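Local atomic coordinates of conserved hypothetical protein (Caulobacter vibrioides, PDB entry 1XFJ), a protein that probably acts on purine nucleosides, cleaving inosine and S-methyl-5'-thioadenosine with phosphate and deaminating adenosine, as a probable metal-binding member of the YfiH/LACC1 family. Residues K21-F25 against I59-F63; C186-F192 against A208-R213; V120-I126 against M149-S155; K33-D37 against D247-G251; G168-Y172 against D228-E232. The contacts are given in a common frame with arbitrary orientation. Residues are numbered along the deposited sequence.

Contact 1. Residues K21-F25 against I59-F63; sequences KHAFF and IARWF
An extended strand, K21-F25, lies beside I59-F63, at the C-terminal part of helix 49-62, so that the CA of K21 comes 7.0 Å from that of F63 and the CA of F25 8.3 Å from that of I59. No hydrogen bond joins the segments; K21, A23 and F25 point their CB atoms at the helix. I59 (m, t) lies over one face of the F25 ring, its CG1 4.1 Å from the ring centroid in a CH-pi contact, and its CG2 is 3.4 Å from F25 CE2; a branched aliphatic chain fills this buried gap well. W62, with chi1 t, is flanked on both faces. On one lies the largely extended K21 chain, its CE 3.7 Å and its NZ 4.3 Å from the centroid of the six-membered ring, a CH-pi and a cation-pi contact together; on the other the edge of F25 (m) meets the indole in a T-shaped pair, centroids 5.4 Å apart, planes at 85°. W62 CH2 reaches A23 CB at 3.4 Å, where a methyl group leaves room for the broad indole. F63 (m) swings its ring inward, CE2 3.7 Å from F25 CE2 and CE1 3.5 Å from K21 O, and continues onto A256 and T258 of strand 253-259. F25, W62 and F63 thus make an aromatic cluster packed between helix 49-62 and the mixed sheet containing strand 20-25 in this alpha-beta-beta-alpha protein.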
# COMPACT_ATOMS: atom_id res chain seq x y z
N LYS A 21 -9.75 11.97 -3.89
CA LYS A 21 -8.49 12.05 -4.62
C LYS A 21 -7.62 10.90 -4.14
O LYS A 21 -7.52 10.65 -2.94
CB LYS A 21 -7.82 13.40 -4.35
CG LYS A 21 -6.77 13.79 -5.38
CD LYS A 21 -6.32 15.24 -5.20
CE LYS A 21 -5.33 15.66 -6.28
NZ LYS A 21 -5.96 15.65 -7.63
N HIS A 22 -7.01 10.19 -5.09
CA HIS A 22 -6.17 9.05 -4.76
C HIS A 22 -4.95 9.03 -5.66
O HIS A 22 -4.93 9.67 -6.70
CB HIS A 22 -6.92 7.75 -5.01
CG HIS A 22 -6.98 7.37 -6.45
ND1 HIS A 22 -6.24 6.33 -6.98
CD2 HIS A 22 -7.64 7.92 -7.49
CE1 HIS A 22 -6.44 6.26 -8.28
NE2 HIS A 22 -7.29 7.22 -8.62
N ALA A 23 -3.95 8.25 -5.26
CA ALA A 23 -2.74 8.13 -6.06
C ALA A 23 -1.77 7.12 -5.50
O ALA A 23 -1.59 7.00 -4.28
CB ALA A 23 -2.05 9.48 -6.17
N PHE A 24 -1.16 6.37 -6.40
CA PHE A 24 -0.13 5.40 -6.06
C PHE A 24 1.09 6.12 -6.62
O PHE A 24 1.27 6.20 -7.83
CB PHE A 24 -0.36 4.07 -6.79
CG PHE A 24 -1.59 3.34 -6.36
CD1 PHE A 24 -1.63 2.68 -5.13
CD2 PHE A 24 -2.73 3.33 -7.16
CE1 PHE A 24 -2.79 2.01 -4.71
CE2 PHE A 24 -3.89 2.67 -6.75
CZ PHE A 24 -3.92 2.00 -5.53
N PHE A 25 1.92 6.68 -5.74
CA PHE A 25 3.08 7.42 -6.19
C PHE A 25 4.23 6.55 -6.67
O PHE A 25 4.30 5.36 -6.37
CB PHE A 25 3.54 8.37 -5.08
CG PHE A 25 2.56 9.47 -4.81
CD1 PHE A 25 2.55 10.61 -5.62
CD2 PHE A 25 1.60 9.35 -3.81
CE1 PHE A 25 1.58 11.60 -5.44
CE2 PHE A 25 0.63 10.33 -3.62
CZ PHE A 25 0.62 11.46 -4.45
N ILE A 59 3.99 15.44 -1.71
CA ILE A 59 2.84 14.57 -1.89
C ILE A 59 1.60 15.22 -1.27
O ILE A 59 0.53 15.21 -1.87
CB ILE A 59 3.10 13.19 -1.26
CG1 ILE A 59 4.11 12.43 -2.12
CG2 ILE A 59 1.79 12.40 -1.15
CD1 ILE A 59 4.54 11.10 -1.54
N ALA A 60 1.76 15.78 -0.08
CA ALA A 60 0.65 16.43 0.60
C ALA A 60 0.14 17.58 -0.27
O ALA A 60 -1.06 17.80 -0.38
CB ALA A 60 1.11 16.97 1.96
N ARG A 61 1.06 18.31 -0.90
CA ARG A 61 0.69 19.42 -1.76
C ARG A 61 -0.05 18.96 -3.01
O ARG A 61 -0.92 19.67 -3.53
CB ARG A 61 1.93 20.23 -2.16
CG ARG A 61 1.60 21.53 -2.86
CD ARG A 61 0.88 22.48 -1.92
NE ARG A 61 0.43 23.70 -2.59
CZ ARG A 61 -0.52 23.73 -3.52
NH1 ARG A 61 -1.12 22.60 -3.89
NH2 ARG A 61 -0.87 24.88 -4.08
N TRP A 62 0.29 17.77 -3.50
CA TRP A 62 -0.37 17.22 -4.68
C TRP A 62 -1.86 17.05 -4.37
O TRP A 62 -2.72 17.25 -5.23
CB TRP A 62 0.22 15.85 -5.04
CG TRP A 62 -0.37 15.22 -6.27
CD1 TRP A 62 0.00 15.43 -7.56
CD2 TRP A 62 -1.46 14.28 -6.31
NE1 TRP A 62 -0.78 14.67 -8.41
CE2 TRP A 62 -1.68 13.96 -7.67
CE3 TRP A 62 -2.26 13.68 -5.33
CZ2 TRP A 62 -2.67 13.06 -8.07
CZ3 TRP A 62 -3.25 12.78 -5.74
CH2 TRP A 62 -3.44 12.49 -7.10
N PHE A 63 -2.14 16.68 -3.12
CA PHE A 63 -3.50 16.47 -2.65
C PHE A 63 -4.22 17.77 -2.31
O PHE A 63 -5.43 17.77 -2.06
CB PHE A 63 -3.49 15.57 -1.41
CG PHE A 63 -3.34 14.11 -1.71
CD1 PHE A 63 -4.41 13.39 -2.23
CD2 PHE A 63 -2.13 13.46 -1.49
CE1 PHE A 63 -4.28 12.03 -2.52
CE2 PHE A 63 -1.99 12.11 -1.78
CZ PHE A 63 -3.06 11.39 -2.29

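Contact 2. Residues C186-F192 against A208-R213; sequences CPGSGRF and AFVLDR
Between helix 176-185 and strand 193-195 the chain makes a compact connection whose aromatic and charged side chains pack on helix 206-216. C186 leaves the helical conformation and opens a type II beta turn to S189, with G188 at phi 87°, psi -6°, where a CB would strike the preceding carbonyl O; a 3-10 turn, S189-R191, follows. The A208-R213 segment is regular helix, and the closest CA pair is F192 and F209, 6.3 Å apart. F192 (m) lays its ring on the helix backbone: F209 CA is 4.0 Å from the ring centroid, a CH-pi contact, while F192 CD1 is 3.6 Å from A208 CB, a residue small enough to let the ring settle. F209 (t) turns its edge to the F192 face in an offset edge-to-face pair, centroids 5.8 Å apart, planes at 80°. C186 SG touches the edge of the F209 ring, 3.8 Å from F209 CE1. Farther out, R191 NH2 forms a salt bridge with D212 OD1 at 2.8 Å, and R213 NH2 meets D212 OD2 at 2.9 Å. One carboxylate is shared by two guanidinium groups, one oxygen to each, so charge pairing closes the exposed margin of a contact that is aromatic and sulfur-containing toward the buried F209.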
# COMPACT_ATOMS: atom_id res chain seq x y z
N CYS A 186 -4.02 -20.60 5.26
CA CYS A 186 -5.09 -20.05 4.44
C CYS A 186 -5.50 -21.06 3.38
O CYS A 186 -5.00 -21.03 2.25
CB CYS A 186 -4.65 -18.74 3.78
SG CYS A 186 -6.00 -17.82 2.99
N PRO A 187 -6.41 -21.97 3.73
CA PRO A 187 -6.90 -23.01 2.83
C PRO A 187 -7.22 -22.52 1.42
O PRO A 187 -7.95 -21.54 1.24
CB PRO A 187 -8.13 -23.53 3.55
CG PRO A 187 -7.72 -23.44 4.98
CD PRO A 187 -7.07 -22.07 5.04
N GLY A 188 -6.66 -23.21 0.42
CA GLY A 188 -6.91 -22.85 -0.96
C GLY A 188 -6.00 -21.80 -1.56
O GLY A 188 -6.07 -21.52 -2.76
N SER A 189 -5.13 -21.21 -0.74
CA SER A 189 -4.23 -20.17 -1.23
C SER A 189 -3.11 -20.73 -2.08
O SER A 189 -2.32 -19.98 -2.65
CB SER A 189 -3.63 -19.40 -0.05
OG SER A 189 -2.85 -20.26 0.76
N GLY A 190 -3.03 -22.06 -2.17
CA GLY A 190 -1.99 -22.68 -2.97
C GLY A 190 -2.10 -22.33 -4.44
O GLY A 190 -1.14 -22.49 -5.20
N ARG A 191 -3.28 -21.86 -4.85
CA ARG A 191 -3.52 -21.51 -6.25
C ARG A 191 -2.82 -20.20 -6.65
O ARG A 191 -2.76 -19.86 -7.83
CB ARG A 191 -5.03 -21.40 -6.52
CG ARG A 191 -5.75 -20.28 -5.77
CD ARG A 191 -7.23 -20.30 -6.15
NE ARG A 191 -7.98 -19.14 -5.68
CZ ARG A 191 -8.37 -18.94 -4.42
NH1 ARG A 191 -8.07 -19.84 -3.48
NH2 ARG A 191 -9.06 -17.86 -4.10
N PHE A 192 -2.29 -19.49 -5.66
CA PHE A 192 -1.60 -18.23 -5.92
C PHE A 192 -0.09 -18.44 -5.99
O PHE A 192 0.69 -17.48 -5.96
CB PHE A 192 -1.95 -17.22 -4.83
CG PHE A 192 -3.40 -16.86 -4.79
CD1 PHE A 192 -3.99 -16.19 -5.86
CD2 PHE A 192 -4.20 -17.22 -3.71
CE1 PHE A 192 -5.35 -15.89 -5.86
CE2 PHE A 192 -5.56 -16.93 -3.70
CZ PHE A 192 -6.13 -16.27 -4.77
N ALA A 208 -2.78 -11.03 -6.60
CA ALA A 208 -3.94 -11.90 -6.77
C ALA A 208 -4.44 -12.36 -5.40
O ALA A 208 -5.65 -12.48 -5.18
CB ALA A 208 -3.57 -13.10 -7.64
N PHE A 209 -3.52 -12.61 -4.48
CA PHE A 209 -3.92 -13.05 -3.15
C PHE A 209 -4.66 -11.92 -2.43
O PHE A 209 -5.66 -12.15 -1.76
CB PHE A 209 -2.71 -13.46 -2.31
CG PHE A 209 -3.08 -13.92 -0.93
CD1 PHE A 209 -3.74 -15.13 -0.74
CD2 PHE A 209 -2.81 -13.12 0.18
CE1 PHE A 209 -4.13 -15.54 0.54
CE2 PHE A 209 -3.20 -13.52 1.46
CZ PHE A 209 -3.86 -14.73 1.64
N VAL A 210 -4.15 -10.70 -2.58
CA VAL A 210 -4.77 -9.54 -1.95
C VAL A 210 -6.16 -9.29 -2.54
O VAL A 210 -7.09 -8.90 -1.83
CB VAL A 210 -3.90 -8.29 -2.12
CG1 VAL A 210 -4.61 -7.07 -1.54
CG2 VAL A 210 -2.57 -8.50 -1.40
N LEU A 211 -6.31 -9.51 -3.85
CA LEU A 211 -7.61 -9.32 -4.49
C LEU A 211 -8.58 -10.35 -3.92
O LEU A 211 -9.77 -10.07 -3.76
CB LEU A 211 -7.49 -9.47 -6.01
CG LEU A 211 -6.87 -8.28 -6.75
CD1 LEU A 211 -6.59 -8.65 -8.20
CD2 LEU A 211 -7.82 -7.08 -6.68
N ASP A 212 -8.06 -11.54 -3.61
CA ASP A 212 -8.88 -12.60 -3.03
C ASP A 212 -9.33 -12.18 -1.63
O ASP A 212 -10.46 -12.46 -1.23
CB ASP A 212 -8.08 -13.91 -2.94
CG ASP A 212 -8.82 -14.99 -2.16
OD1 ASP A 212 -9.80 -15.55 -2.69
OD2 ASP A 212 -8.42 -15.27 -1.02
N ARG A 213 -8.45 -11.52 -0.89
CA ARG A 213 -8.79 -11.07 0.45
C ARG A 213 -9.88 -10.01 0.38
O ARG A 213 -10.80 -9.99 1.20
CB ARG A 213 -7.55 -10.50 1.16
CG ARG A 213 -6.46 -11.52 1.47
CD ARG A 213 -6.93 -12.60 2.44
NE ARG A 213 -7.76 -13.61 1.79
CZ ARG A 213 -8.40 -14.58 2.45
NH1 ARG A 213 -8.31 -14.65 3.77
NH2 ARG A 213 -9.12 -15.47 1.78

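Contact 3. Residues V120-I126 against M149-S155; sequences VDPEARI and MVELGAS
A single aspartate both shapes its own turn and ties it to the end of a helix. D121 (chi1 t) accepts at OD1 from E123 N at 2.9 Å and A124 N at 3.1 Å, an Asx turn extended to an Asx motif, while its OD2 takes a hydrogen bond from S155 N at 2.9 Å. Residues 122-124 have helical backbone angles, R125 has left-handed ones (phi 62°, psi 62°), and R125 and I126 both face D121 in a G1 beta bulge. Across from this hairpin G153 is the first residue to leave helical angles, phi 122°, psi -2°, in a Schellman motif; a side chain there would run into the carbonyl O of L152. The CA atoms of A124 and A154 come within 5.5 Å. I126 (m, t) inserts CD1 under the helix end, 3.6 Å from L152 CB, 3.8 Å from A154 CB and 3.3 Å from A154 N, and its CG2 lies 4.0 Å from CG of selenomethionine M149; a long branched aliphatic chain suits this buried hollow. M149 CE ends 3.8 Å from V120 N. The contact thus seats the C-terminal end of helix 141-151 on the hairpin between strands 115-121 and 126-132, with M149 and L152 continuing onto V99 of strand 97-100.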
# COMPACT_ATOMS: atom_id res chain seq x y z
N VAL A 120 -12.61 2.73 -0.63
CA VAL A 120 -13.54 3.82 -0.44
C VAL A 120 -14.99 3.38 -0.57
O VAL A 120 -15.31 2.50 -1.37
CB VAL A 120 -13.29 4.94 -1.48
CG1 VAL A 120 -13.36 4.37 -2.88
CG2 VAL A 120 -14.32 6.06 -1.32
N ASP A 121 -15.85 3.96 0.25
CA ASP A 121 -17.29 3.71 0.17
C ASP A 121 -17.77 5.10 -0.25
O ASP A 121 -17.83 6.01 0.57
CB ASP A 121 -17.89 3.36 1.53
CG ASP A 121 -19.39 3.16 1.45
OD1 ASP A 121 -20.02 3.81 0.59
OD2 ASP A 121 -19.95 2.38 2.26
N PRO A 122 -18.09 5.27 -1.54
CA PRO A 122 -18.56 6.56 -2.08
C PRO A 122 -19.89 7.09 -1.55
O PRO A 122 -20.21 8.26 -1.77
CB PRO A 122 -18.57 6.31 -3.59
CG PRO A 122 -18.94 4.87 -3.68
CD PRO A 122 -18.08 4.24 -2.60
N GLU A 123 -20.66 6.25 -0.87
CA GLU A 123 -21.94 6.69 -0.32
C GLU A 123 -21.78 7.16 1.12
O GLU A 123 -22.27 8.23 1.50
CB GLU A 123 -22.97 5.57 -0.39
CG GLU A 123 -24.31 5.89 0.27
CD GLU A 123 -24.88 7.23 -0.17
OE1 GLU A 123 -24.84 7.53 -1.38
OE2 GLU A 123 -25.39 7.98 0.70
N ALA A 124 -21.10 6.35 1.93
CA ALA A 124 -20.88 6.70 3.32
C ALA A 124 -19.78 7.74 3.42
O ALA A 124 -19.59 8.37 4.46
CB ALA A 124 -20.50 5.46 4.12
N ARG A 125 -19.05 7.93 2.32
CA ARG A 125 -17.95 8.88 2.27
C ARG A 125 -16.88 8.49 3.28
O ARG A 125 -16.58 9.23 4.22
CB ARG A 125 -18.45 10.31 2.55
CG ARG A 125 -19.43 10.85 1.51
CD ARG A 125 -18.76 11.11 0.15
NE ARG A 125 -17.72 12.15 0.24
CZ ARG A 125 -16.99 12.57 -0.78
NH1 ARG A 125 -17.17 12.06 -1.99
NH2 ARG A 125 -16.07 13.51 -0.60
N ILE A 126 -16.30 7.31 3.09
CA ILE A 126 -15.26 6.80 3.97
C ILE A 126 -14.12 6.26 3.11
O ILE A 126 -14.36 5.56 2.13
CB ILE A 126 -15.80 5.66 4.86
CG1 ILE A 126 -16.83 6.23 5.84
CG2 ILE A 126 -14.65 4.98 5.60
CD1 ILE A 126 -17.57 5.16 6.63
N MSE A 149 -13.72 0.43 8.52
CA MSE A 149 -14.51 1.35 7.70
C MSE A 149 -15.98 1.17 8.05
O MSE A 149 -16.74 2.14 8.13
CB MSE A 149 -14.30 1.05 6.21
CG MSE A 149 -12.92 1.42 5.70
SE MSE A 149 -12.62 0.79 3.91
CE MSE A 149 -13.71 2.06 2.95
N VAL A 150 -16.39 -0.08 8.27
CA VAL A 150 -17.77 -0.36 8.62
C VAL A 150 -18.13 0.27 9.97
O VAL A 150 -19.25 0.76 10.15
CB VAL A 150 -18.03 -1.88 8.65
CG1 VAL A 150 -19.41 -2.17 9.22
CG2 VAL A 150 -17.92 -2.45 7.24
N GLU A 151 -17.19 0.29 10.91
CA GLU A 151 -17.46 0.91 12.21
C GLU A 151 -17.80 2.38 12.02
O GLU A 151 -18.56 2.96 12.81
CB GLU A 151 -16.25 0.82 13.14
CG GLU A 151 -15.95 -0.56 13.69
CD GLU A 151 -14.96 -0.49 14.84
OE1 GLU A 151 -15.34 -0.03 15.93
OE2 GLU A 151 -13.79 -0.88 14.65
N LEU A 152 -17.23 3.00 10.99
CA LEU A 152 -17.50 4.41 10.74
C LEU A 152 -18.77 4.61 9.93
O LEU A 152 -19.20 5.75 9.72
CB LEU A 152 -16.31 5.06 10.02
CG LEU A 152 -14.99 5.07 10.78
CD1 LEU A 152 -13.97 5.89 10.00
CD2 LEU A 152 -15.18 5.66 12.17
N GLY A 153 -19.37 3.52 9.47
CA GLY A 153 -20.60 3.62 8.71
C GLY A 153 -20.60 3.03 7.31
O GLY A 153 -21.63 3.05 6.63
N ALA A 154 -19.46 2.50 6.86
CA ALA A 154 -19.38 1.93 5.52
C ALA A 154 -20.14 0.61 5.38
O ALA A 154 -20.56 0.02 6.38
CB ALA A 154 -17.91 1.71 5.13
N SER A 155 -20.34 0.19 4.14
CA SER A 155 -21.03 -1.06 3.83
C SER A 155 -20.12 -1.85 2.89
O SER A 155 -19.77 -1.37 1.81
CB SER A 155 -22.36 -0.79 3.12
OG SER A 155 -22.90 -2.00 2.61

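Contact 4. Residues K33-D37 against D247-G251; sequences KGIYD and DGDYG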
# COMPACT_ATOMS: atom_id res chain seq x y z
N LYS A 33 18.52 11.59 -2.68
CA LYS A 33 19.65 11.19 -3.51
C LYS A 33 20.04 9.72 -3.37
O LYS A 33 19.57 9.02 -2.47
CB LYS A 33 20.87 12.05 -3.17
CG LYS A 33 20.65 13.55 -3.26
CD LYS A 33 20.60 14.02 -4.70
CE LYS A 33 20.64 15.54 -4.78
NZ LYS A 33 20.76 16.02 -6.18
N GLY A 34 20.92 9.28 -4.27
CA GLY A 34 21.40 7.91 -4.24
C GLY A 34 20.34 6.84 -4.42
O GLY A 34 19.50 6.92 -5.32
N ILE A 35 20.39 5.83 -3.57
CA ILE A 35 19.43 4.74 -3.64
C ILE A 35 18.00 5.22 -3.38
O ILE A 35 17.04 4.56 -3.75
CB ILE A 35 19.76 3.62 -2.63
CG1 ILE A 35 19.74 4.17 -1.21
CG2 ILE A 35 21.13 3.03 -2.95
CD1 ILE A 35 19.85 3.10 -0.13
N TYR A 36 17.88 6.39 -2.75
CA TYR A 36 16.57 6.95 -2.42
C TYR A 36 16.08 7.88 -3.52
O TYR A 36 14.99 8.46 -3.41
CB TYR A 36 16.66 7.73 -1.11
CG TYR A 36 17.27 6.95 0.03
CD1 TYR A 36 16.58 5.88 0.61
CD2 TYR A 36 18.53 7.26 0.53
CE1 TYR A 36 17.15 5.14 1.65
CE2 TYR A 36 19.10 6.54 1.56
CZ TYR A 36 18.41 5.48 2.12
OH TYR A 36 18.99 4.75 3.13
N ASP A 37 16.88 8.00 -4.58
CA ASP A 37 16.59 8.89 -5.71
C ASP A 37 15.18 9.44 -5.85
O ASP A 37 14.27 8.79 -6.35
CB ASP A 37 17.05 8.23 -7.02
CG ASP A 37 16.79 9.12 -8.24
OD1 ASP A 37 16.77 10.36 -8.10
OD2 ASP A 37 16.63 8.56 -9.35
N ASP A 247 22.03 -3.49 -1.20
CA ASP A 247 21.85 -2.16 -0.63
C ASP A 247 21.36 -2.47 0.78
O ASP A 247 20.59 -3.41 0.98
CB ASP A 247 20.79 -1.35 -1.39
CG ASP A 247 21.14 -1.12 -2.84
OD1 ASP A 247 22.34 -0.94 -3.16
OD2 ASP A 247 20.21 -1.10 -3.68
N GLY A 248 21.80 -1.68 1.75
CA GLY A 248 21.38 -1.93 3.12
C GLY A 248 20.08 -1.25 3.48
O GLY A 248 19.67 -1.24 4.63
N ASP A 249 19.41 -0.68 2.48
CA ASP A 249 18.15 0.01 2.70
C ASP A 249 17.51 0.29 1.35
O ASP A 249 18.06 -0.06 0.31
CB ASP A 249 18.41 1.32 3.45
CG ASP A 249 17.14 1.97 3.98
OD1 ASP A 249 16.17 1.25 4.28
OD2 ASP A 249 17.13 3.21 4.12
N TYR A 250 16.34 0.92 1.36
CA TYR A 250 15.64 1.23 0.12
C TYR A 250 14.63 2.34 0.34
O TYR A 250 14.21 2.59 1.47
CB TYR A 250 14.92 -0.02 -0.40
CG TYR A 250 14.20 -0.78 0.68
CD1 TYR A 250 12.89 -0.46 1.05
CD2 TYR A 250 14.85 -1.80 1.39
CE1 TYR A 250 12.25 -1.13 2.10
CE2 TYR A 250 14.22 -2.46 2.43
CZ TYR A 250 12.93 -2.13 2.78
OH TYR A 250 12.33 -2.79 3.83
N GLY A 251 14.27 3.02 -0.75
CA GLY A 251 13.29 4.09 -0.66
C GLY A 251 11.92 3.48 -0.49
O GLY A 251 11.72 2.30 -0.81
O HOH W 1 15.95 2.15 -3.11
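K33 and G34 lead into the contact without touching the other segment, K33 O accepting from Y36 N at 3.1 Å and G34 O from D37 N at 2.9 Å. G34 has phi 61° and psi -133°, a conformation in which glycine is favoured, and it turns the chain into the short 3-10 segment I35-Y36. I35, chi1 p, points its CB at D247-G251 and lies along it: CG2 is 4.2 Å from D247 CG, and CD1 is 3.7 Å from D249 O and 4.2 Å from D249 CB. This is loose van der Waals contact, fitting for a residue at the exposed edge. The I35 carbonyl is too far from G251 N for a direct bond, so a water bridges them, donating to I35 O at 2.7 Å and accepting from G251 N at 3.0 Å. Two irregular loops meet here, one after strand 20-25 and the other running from helix 239-244 into strand 253-259, and polar links hold them in place of regular strand pairing. The nearest CA pair is that of Y36 and G251, with the CA atoms 4.7 Å apart. With chi1 m the Y36 ring extends to D249, Y36 OH donating to D249 OD2 at 2.6 Å. D249 is buried, and its charge is matched: OD2 also accepts a hydrogen bond from Q46 N, and OD1 forms a salt bridge with R252. D37 takes no part and touches R27.

Contact 5. Residues G168-Y172 against D228-E232; sequences GPKSY and DTRAE
The carboxylate of D228, chi1 t, holds the two loops together: OD1 accepts from G168 N at 3.1 Å, and OD2 accepts from S171 OG at 2.8 Å. Within its own segment D228 OD1 also receives weak bonds from R230 N (3.1 Å) and A231 N (3.3 Å), so a buried aspartate is well supplied with donors. Such a carboxylate, bonded to a backbone N and a hydroxyl of a second loop, clasps loop to loop without strand pairing. The opposing loop curls round the acid, G168 O accepting from S171 N at 2.8 Å and Y172 N at 2.9 Å. The CA atoms of G168 and D228 are 4.9 Å apart, so close that a CB on G168 would collide with D228 OD2; S171 CA and R230 CA are 6.5 Å apart. S171 takes chi1 m, which brings its small hydroxyl to the acid. K170 NZ lies 3.5 Å from D228 OD2, a long salt bridge whose lysine end is less surely placed. Residues T229-A231 have helical backbone angles. Farther out, a water donates to S171 O at 2.8 Å and accepts from R230 NE at 2.9 Å. The loop leading from strand 160-163 to strand 173-175 is thereby joined to the one between strand 221-224 and helix 239-244, whose R241 binds the carbonyls of T229 and R230.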
# COMPACT_ATOMS: atom_id res chain seq x y z
N GLY A 168 5.42 -8.17 -8.43
CA GLY A 168 4.57 -9.03 -9.24
C GLY A 168 4.82 -10.52 -9.19
O GLY A 168 5.87 -10.97 -8.72
N PRO A 169 3.87 -11.32 -9.69
CA PRO A 169 3.97 -12.79 -9.71
C PRO A 169 5.16 -13.32 -10.50
O PRO A 169 5.55 -14.48 -10.33
CB PRO A 169 2.63 -13.22 -10.32
CG PRO A 169 2.25 -12.05 -11.18
CD PRO A 169 2.60 -10.88 -10.29
N LYS A 170 5.75 -12.49 -11.35
CA LYS A 170 6.91 -12.92 -12.12
C LYS A 170 8.18 -12.54 -11.37
O LYS A 170 9.28 -12.95 -11.75
CB LYS A 170 6.91 -12.24 -13.50
CG LYS A 170 7.17 -10.74 -13.47
CD LYS A 170 7.09 -10.13 -14.86
CE LYS A 170 7.34 -8.63 -14.84
NZ LYS A 170 8.73 -8.30 -14.43
N SER A 171 8.02 -11.78 -10.29
CA SER A 171 9.16 -11.31 -9.51
C SER A 171 9.27 -11.81 -8.08
O SER A 171 10.37 -11.82 -7.51
CB SER A 171 9.13 -9.77 -9.48
OG SER A 171 9.27 -9.22 -10.78
N TYR A 172 8.15 -12.21 -7.49
CA TYR A 172 8.14 -12.64 -6.09
C TYR A 172 8.51 -14.11 -5.83
O TYR A 172 7.64 -14.97 -5.72
CB TYR A 172 6.75 -12.35 -5.50
CG TYR A 172 6.72 -12.19 -3.99
CD1 TYR A 172 7.87 -12.38 -3.22
CD2 TYR A 172 5.53 -11.87 -3.34
CE1 TYR A 172 7.83 -12.26 -1.84
CE2 TYR A 172 5.49 -11.74 -1.95
CZ TYR A 172 6.64 -11.94 -1.21
OH TYR A 172 6.59 -11.85 0.16
N ASP A 228 4.66 -3.70 -11.60
CA ASP A 228 5.61 -4.50 -10.82
C ASP A 228 6.77 -3.65 -10.29
O ASP A 228 7.63 -3.23 -11.05
CB ASP A 228 6.17 -5.62 -11.71
CG ASP A 228 6.92 -6.69 -10.94
OD1 ASP A 228 7.49 -6.38 -9.87
OD2 ASP A 228 6.95 -7.84 -11.42
N THR A 229 6.79 -3.42 -8.98
CA THR A 229 7.83 -2.61 -8.36
C THR A 229 9.25 -3.12 -8.61
O THR A 229 10.16 -2.34 -8.90
CB THR A 229 7.61 -2.51 -6.84
OG1 THR A 229 7.46 -3.83 -6.30
CG2 THR A 229 6.37 -1.69 -6.53
N ARG A 230 9.43 -4.43 -8.49
CA ARG A 230 10.75 -5.02 -8.68
C ARG A 230 11.24 -4.93 -10.11
O ARG A 230 12.43 -4.69 -10.36
CB ARG A 230 10.72 -6.49 -8.24
CG ARG A 230 12.06 -7.22 -8.34
CD ARG A 230 12.26 -7.86 -9.70
NE ARG A 230 13.50 -8.61 -9.78
CZ ARG A 230 14.70 -8.07 -9.99
NH1 ARG A 230 14.82 -6.76 -10.14
NH2 ARG A 230 15.78 -8.84 -10.04
N ALA A 231 10.33 -5.12 -11.06
CA ALA A 231 10.67 -5.09 -12.47
C ALA A 231 10.88 -3.71 -13.07
O ALA A 231 11.71 -3.55 -13.97
CB ALA A 231 9.61 -5.83 -13.26
N GLU A 232 10.14 -2.71 -12.59
CA GLU A 232 10.25 -1.36 -13.14
C GLU A 232 11.05 -0.39 -12.28
O GLU A 232 10.48 0.48 -11.62
CB GLU A 232 8.85 -0.79 -13.38
CG GLU A 232 7.95 -1.69 -14.21
CD GLU A 232 6.62 -1.04 -14.52
OE1 GLU A 232 6.61 -0.04 -15.27
OE2 GLU A 232 5.59 -1.52 -14.01
O HOH W 2 12.92 -11.21 -8.56

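Contacts 1 to 3 each set a helix against other parts of the fold, whereas contacts 4 and 5 join loop to loop, and the chemistry follows. All five are only partly buried. Contact 1, nearest the chain's centre, is aromatic and has no hydrogen bond between its segments; contact 2 adds a salt-bridge network at its exposed edge, and contact 3 combines aliphatic packing with one carboxylate bond, its centre, like that of contact 4, about 19 Å from the chain's centre. In contacts 4 and 5 a buried aspartate accepts a hydrogen bond from a hydroxyl, and water bridges the segments. Strand 20-25 of contact 1 pairs with strand 253-259, and contact 4 holds the loop leading into that strand.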